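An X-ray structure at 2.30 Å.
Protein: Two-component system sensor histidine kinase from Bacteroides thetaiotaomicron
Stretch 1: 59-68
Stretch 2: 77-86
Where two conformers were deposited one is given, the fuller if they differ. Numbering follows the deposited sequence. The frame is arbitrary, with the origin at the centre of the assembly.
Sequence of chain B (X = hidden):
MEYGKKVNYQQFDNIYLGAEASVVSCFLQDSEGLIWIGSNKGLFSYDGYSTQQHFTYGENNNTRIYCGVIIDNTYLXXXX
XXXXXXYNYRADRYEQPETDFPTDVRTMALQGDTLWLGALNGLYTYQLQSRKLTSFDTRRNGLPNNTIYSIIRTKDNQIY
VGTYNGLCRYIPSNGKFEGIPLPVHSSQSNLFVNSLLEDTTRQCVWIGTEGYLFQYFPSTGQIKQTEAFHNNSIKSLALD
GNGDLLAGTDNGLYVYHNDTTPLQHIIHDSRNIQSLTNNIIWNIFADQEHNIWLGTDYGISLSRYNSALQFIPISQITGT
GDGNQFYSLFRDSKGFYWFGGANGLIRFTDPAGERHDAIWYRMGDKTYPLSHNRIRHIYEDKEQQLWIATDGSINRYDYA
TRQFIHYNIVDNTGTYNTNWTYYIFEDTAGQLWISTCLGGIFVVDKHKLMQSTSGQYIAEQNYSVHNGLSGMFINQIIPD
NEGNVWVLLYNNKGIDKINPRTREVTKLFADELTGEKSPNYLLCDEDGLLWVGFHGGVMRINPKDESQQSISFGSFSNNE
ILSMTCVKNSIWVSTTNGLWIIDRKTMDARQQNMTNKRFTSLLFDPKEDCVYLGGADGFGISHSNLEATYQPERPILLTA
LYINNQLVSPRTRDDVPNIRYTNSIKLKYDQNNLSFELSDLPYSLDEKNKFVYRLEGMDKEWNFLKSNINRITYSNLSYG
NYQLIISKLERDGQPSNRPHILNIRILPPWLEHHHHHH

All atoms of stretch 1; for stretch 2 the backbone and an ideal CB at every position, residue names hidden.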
# COMPACT_ATOMS: atom_id res chain seq x y z
N GLU B 59 -23.83 -18.99 33.25
CA GLU B 59 -22.44 -18.58 33.45
C GLU B 59 -22.29 -17.07 33.21
O GLU B 59 -23.16 -16.44 32.63
CB GLU B 59 -21.53 -19.34 32.50
CG GLU B 59 -21.47 -20.87 32.72
CD GLU B 59 -20.31 -21.52 31.95
OE1 GLU B 59 -19.57 -20.85 31.16
OE2 GLU B 59 -20.12 -22.74 32.15
N ASN B 60 -21.18 -16.50 33.65
CA ASN B 60 -20.93 -15.08 33.46
C ASN B 60 -20.82 -14.68 31.96
O ASN B 60 -21.01 -13.51 31.65
CB ASN B 60 -19.67 -14.65 34.22
CG ASN B 60 -18.40 -15.13 33.54
OD1 ASN B 60 -18.31 -16.29 33.15
ND2 ASN B 60 -17.44 -14.23 33.34
N ASN B 61 -20.55 -15.63 31.04
CA ASN B 61 -20.57 -15.35 29.57
C ASN B 61 -21.96 -15.24 28.91
O ASN B 61 -22.06 -14.84 27.76
CB ASN B 61 -19.74 -16.38 28.78
CG ASN B 61 -20.10 -17.78 29.15
OD1 ASN B 61 -21.27 -18.19 29.10
ND2 ASN B 61 -19.10 -18.51 29.60
N ASN B 62 -22.99 -15.65 29.64
CA ASN B 62 -24.40 -15.58 29.26
C ASN B 62 -24.89 -14.20 29.71
O ASN B 62 -25.51 -14.09 30.76
CB ASN B 62 -25.15 -16.64 30.06
CG ASN B 62 -26.65 -16.77 29.70
OD1 ASN B 62 -27.38 -17.39 30.46
ND2 ASN B 62 -27.08 -16.25 28.53
N THR B 63 -24.57 -13.16 28.95
CA THR B 63 -24.78 -11.81 29.41
C THR B 63 -24.91 -10.92 28.21
O THR B 63 -24.56 -11.32 27.09
CB THR B 63 -23.62 -11.35 30.37
OG1 THR B 63 -23.96 -10.14 31.02
CG2 THR B 63 -22.25 -11.20 29.65
N ARG B 64 -25.45 -9.73 28.38
CA ARG B 64 -25.69 -8.87 27.24
C ARG B 64 -24.37 -8.23 26.78
O ARG B 64 -23.59 -7.75 27.58
CB ARG B 64 -26.76 -7.82 27.56
CG ARG B 64 -27.01 -6.81 26.44
CD ARG B 64 -28.12 -5.77 26.79
NE ARG B 64 -29.02 -5.54 25.65
CZ ARG B 64 -30.35 -5.50 25.74
NH1 ARG B 64 -30.99 -5.60 26.93
NH2 ARG B 64 -31.06 -5.33 24.65
N ILE B 65 -24.17 -8.21 25.46
CA ILE B 65 -23.02 -7.62 24.86
C ILE B 65 -23.42 -6.27 24.26
O ILE B 65 -24.41 -6.18 23.54
CB ILE B 65 -22.53 -8.50 23.69
CG1 ILE B 65 -22.42 -9.99 24.09
CG2 ILE B 65 -21.17 -7.99 23.08
CD1 ILE B 65 -21.40 -10.24 25.15
N TYR B 66 -22.65 -5.21 24.51
CA TYR B 66 -23.05 -3.90 23.96
C TYR B 66 -22.24 -3.45 22.77
O TYR B 66 -22.69 -2.60 22.01
CB TYR B 66 -23.00 -2.84 25.05
CG TYR B 66 -23.97 -3.12 26.17
CD1 TYR B 66 -25.28 -2.62 26.13
CD2 TYR B 66 -23.55 -3.87 27.31
CE1 TYR B 66 -26.20 -2.86 27.18
CE2 TYR B 66 -24.49 -4.16 28.39
CZ TYR B 66 -25.80 -3.65 28.30
OH TYR B 66 -26.68 -3.87 29.32
N CYS B 67 -21.03 -4.01 22.64
CA CYS B 67 -20.10 -3.56 21.64
C CYS B 67 -18.96 -4.57 21.66
O CYS B 67 -18.87 -5.34 22.61
CB CYS B 67 -19.56 -2.17 22.01
SG CYS B 67 -18.54 -2.18 23.50
N GLY B 68 -18.13 -4.54 20.63
CA GLY B 68 -16.96 -5.40 20.56
C GLY B 68 -15.93 -4.88 19.60
O GLY B 68 -16.27 -4.11 18.73
N UNK B 77 -12.92 -8.66 22.29
CA UNK B 77 -13.16 -7.85 23.49
C UNK B 77 -14.57 -7.32 23.36
O UNK B 77 -14.90 -6.63 22.39
CB UNK B 77 -12.14 -6.72 23.64
N UNK B 78 -15.40 -7.61 24.34
CA UNK B 78 -16.82 -7.28 24.26
C UNK B 78 -17.28 -6.54 25.51
O UNK B 78 -16.99 -6.98 26.63
CB UNK B 78 -17.65 -8.55 24.06
N UNK B 79 -18.01 -5.43 25.34
CA UNK B 79 -18.47 -4.70 26.49
C UNK B 79 -19.73 -5.27 27.09
O UNK B 79 -20.62 -5.64 26.36
CB UNK B 79 -18.70 -3.23 26.11
N UNK B 80 -19.82 -5.31 28.43
CA UNK B 80 -20.93 -5.96 29.18
C UNK B 80 -21.22 -5.08 30.42
O UNK B 80 -20.49 -4.12 30.65
CB UNK B 80 -20.57 -7.39 29.59
N UNK B 81 -22.25 -5.43 31.19
CA UNK B 81 -22.52 -4.87 32.53
C UNK B 81 -21.33 -5.05 33.48
O UNK B 81 -21.02 -4.19 34.31
CB UNK B 81 -23.76 -5.53 33.13
N UNK B 82 -20.66 -6.19 33.38
CA UNK B 82 -19.57 -6.43 34.29
C UNK B 82 -18.21 -5.90 33.79
O UNK B 82 -17.24 -5.82 34.54
CB UNK B 82 -19.47 -7.93 34.56
N UNK B 83 -18.16 -5.48 32.55
CA UNK B 83 -16.95 -4.84 32.13
C UNK B 83 -16.63 -5.24 30.72
O UNK B 83 -17.26 -4.78 29.76
CB UNK B 83 -15.79 -5.18 33.07
N UNK B 84 -15.63 -6.07 30.62
CA UNK B 84 -15.18 -6.54 29.35
C UNK B 84 -14.99 -8.01 29.42
O UNK B 84 -14.28 -8.51 30.25
CB UNK B 84 -13.89 -5.84 28.91
N UNK B 85 -15.66 -8.69 28.52
CA UNK B 85 -15.57 -10.11 28.41
C UNK B 85 -14.62 -10.38 27.25
O UNK B 85 -14.80 -9.84 26.15
CB UNK B 85 -16.94 -10.76 28.21
N UNK B 86 -13.56 -11.15 27.51
CA UNK B 86 -12.58 -11.44 26.50
C UNK B 86 -12.67 -12.89 25.96
O UNK B 86 -12.46 -13.87 26.71
CB UNK B 86 -11.19 -11.18 27.07

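Position 77 lies on an extended strand. Its CA-to-CB bond points sideways, and no atom of stretch 1 comes within 5.5 Å of the ideal CB. Many side chains would fit. The residue is Tyr77, whose ring leads away. Its backbone still takes part: Gly68 CA lies 3.0 Å from Tyr77 O, a CA-H...O contact.

Position 78 is also extended and pairs with Gly68. Its ideal CB is 3.7 Å from Ile65 CG2, so stretch 1 offers an apolar neighbour. An aliphatic residue such as Met, Leu, Ile or Val would suit. It is Met78, with CB 3.8 Å from Ile65 CG2.

Position 79 is the tightest. An ideal CB would fall 2.8 Å from Cys67 SG, a clash. The backbone angles are ordinary, so the neighbour, not the conformation, calls for glycine. It is Gly79. Its backbone bonds to stretch 1 on two counts: Tyr66 N donates to Gly79 O at 2.8 Å, and Gly79 N donates to Cys67 O at 2.9 Å.

Position 80 has its CB pointing sideways, 3.6 Å from Arg64 O and 4.2 Å from Thr63 CG2. A small or branched side chain would suit, such as Ser, Thr or Val. It is Thr80. Its CG2 lies 3.8 Å from Thr63 CG2 and 4.1 Å from Ile65 CD1. Thr80 OG1 turns to its own loop and accepts from the backbone N of position 83 at 3.0 Å.

Position 81 has a sideways CB, 5.0 Å from Tyr66 CE2, with the Tyr66 hydroxyl beyond. An acceptor of moderate length would suit: Asp, Asn, Glu or Gln. It is Asp81. Tyr66 OH donates to Asp81 OD1 at 2.7 Å. A water accepts from Asp81 N at 3.0 Å and donates to Arg64 O at 2.7 Å, bridging the backbones.

Position 82 points toward stretch 1 but across open space, so polar residues fit well. It is Asn82, without contact here.

Position 83 has phi 142° and psi -107°. A CB would jam against the preceding carbonyl O, so glycine is expected. It is Gly83.

Position 84, out of reach and undetermined by stretch 1, is Ile84.

Position 85 points toward stretch 1. Its ideal CB is 5.4 Å from Ile65 CD1, leaving room for a sizeable apolar residue such as Leu or Met. It is Leu85. Its CD2 lies 4.3 Å from Ile65 CD1, 4.2 Å from Thr63 CG2 and 4.0 Å from Asn61 CA.

Position 86, also out of reach, is Val86.

Stretch 2 77-86: YMGTDNGILV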
# COMPACT_ATOMS: atom_id res chain seq x y z
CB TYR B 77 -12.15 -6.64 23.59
CG TYR B 77 -10.80 -6.96 24.20
CD1 TYR B 77 -10.12 -8.14 23.86
CD2 TYR B 77 -10.20 -6.09 25.09
CE1 TYR B 77 -8.88 -8.47 24.44
CE2 TYR B 77 -8.95 -6.34 25.66
CZ TYR B 77 -8.29 -7.55 25.34
OH TYR B 77 -7.05 -7.84 25.93
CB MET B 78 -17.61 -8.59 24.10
CG MET B 78 -17.18 -9.39 22.83
SD MET B 78 -18.10 -10.92 22.83
CE MET B 78 -17.23 -11.92 24.06
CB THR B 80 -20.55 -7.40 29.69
OG1 THR B 80 -19.51 -7.31 30.65
CG2 THR B 80 -20.05 -8.35 28.57
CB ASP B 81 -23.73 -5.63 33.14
CG ASP B 81 -25.03 -5.46 32.30
OD1 ASP B 81 -25.10 -4.58 31.39
OD2 ASP B 81 -26.02 -6.20 32.56
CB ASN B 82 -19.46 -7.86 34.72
CG ASN B 82 -18.45 -8.03 35.85
OD1 ASN B 82 -17.51 -8.84 35.74
ND2 ASN B 82 -18.61 -7.25 36.93
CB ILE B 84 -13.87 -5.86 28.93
CG1 ILE B 84 -14.16 -4.39 28.65
CG2 ILE B 84 -13.25 -6.60 27.73
CD1 ILE B 84 -13.03 -3.65 28.08
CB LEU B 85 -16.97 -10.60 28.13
CG LEU B 85 -17.22 -12.09 28.19
CD1 LEU B 85 -16.89 -12.68 29.61
CD2 LEU B 85 -18.70 -12.29 27.75
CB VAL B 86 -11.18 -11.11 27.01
CG1 VAL B 86 -10.14 -11.53 26.00
CG2 VAL B 86 -11.08 -9.60 27.30
O HOH W 1 -24.06 -7.57 30.25
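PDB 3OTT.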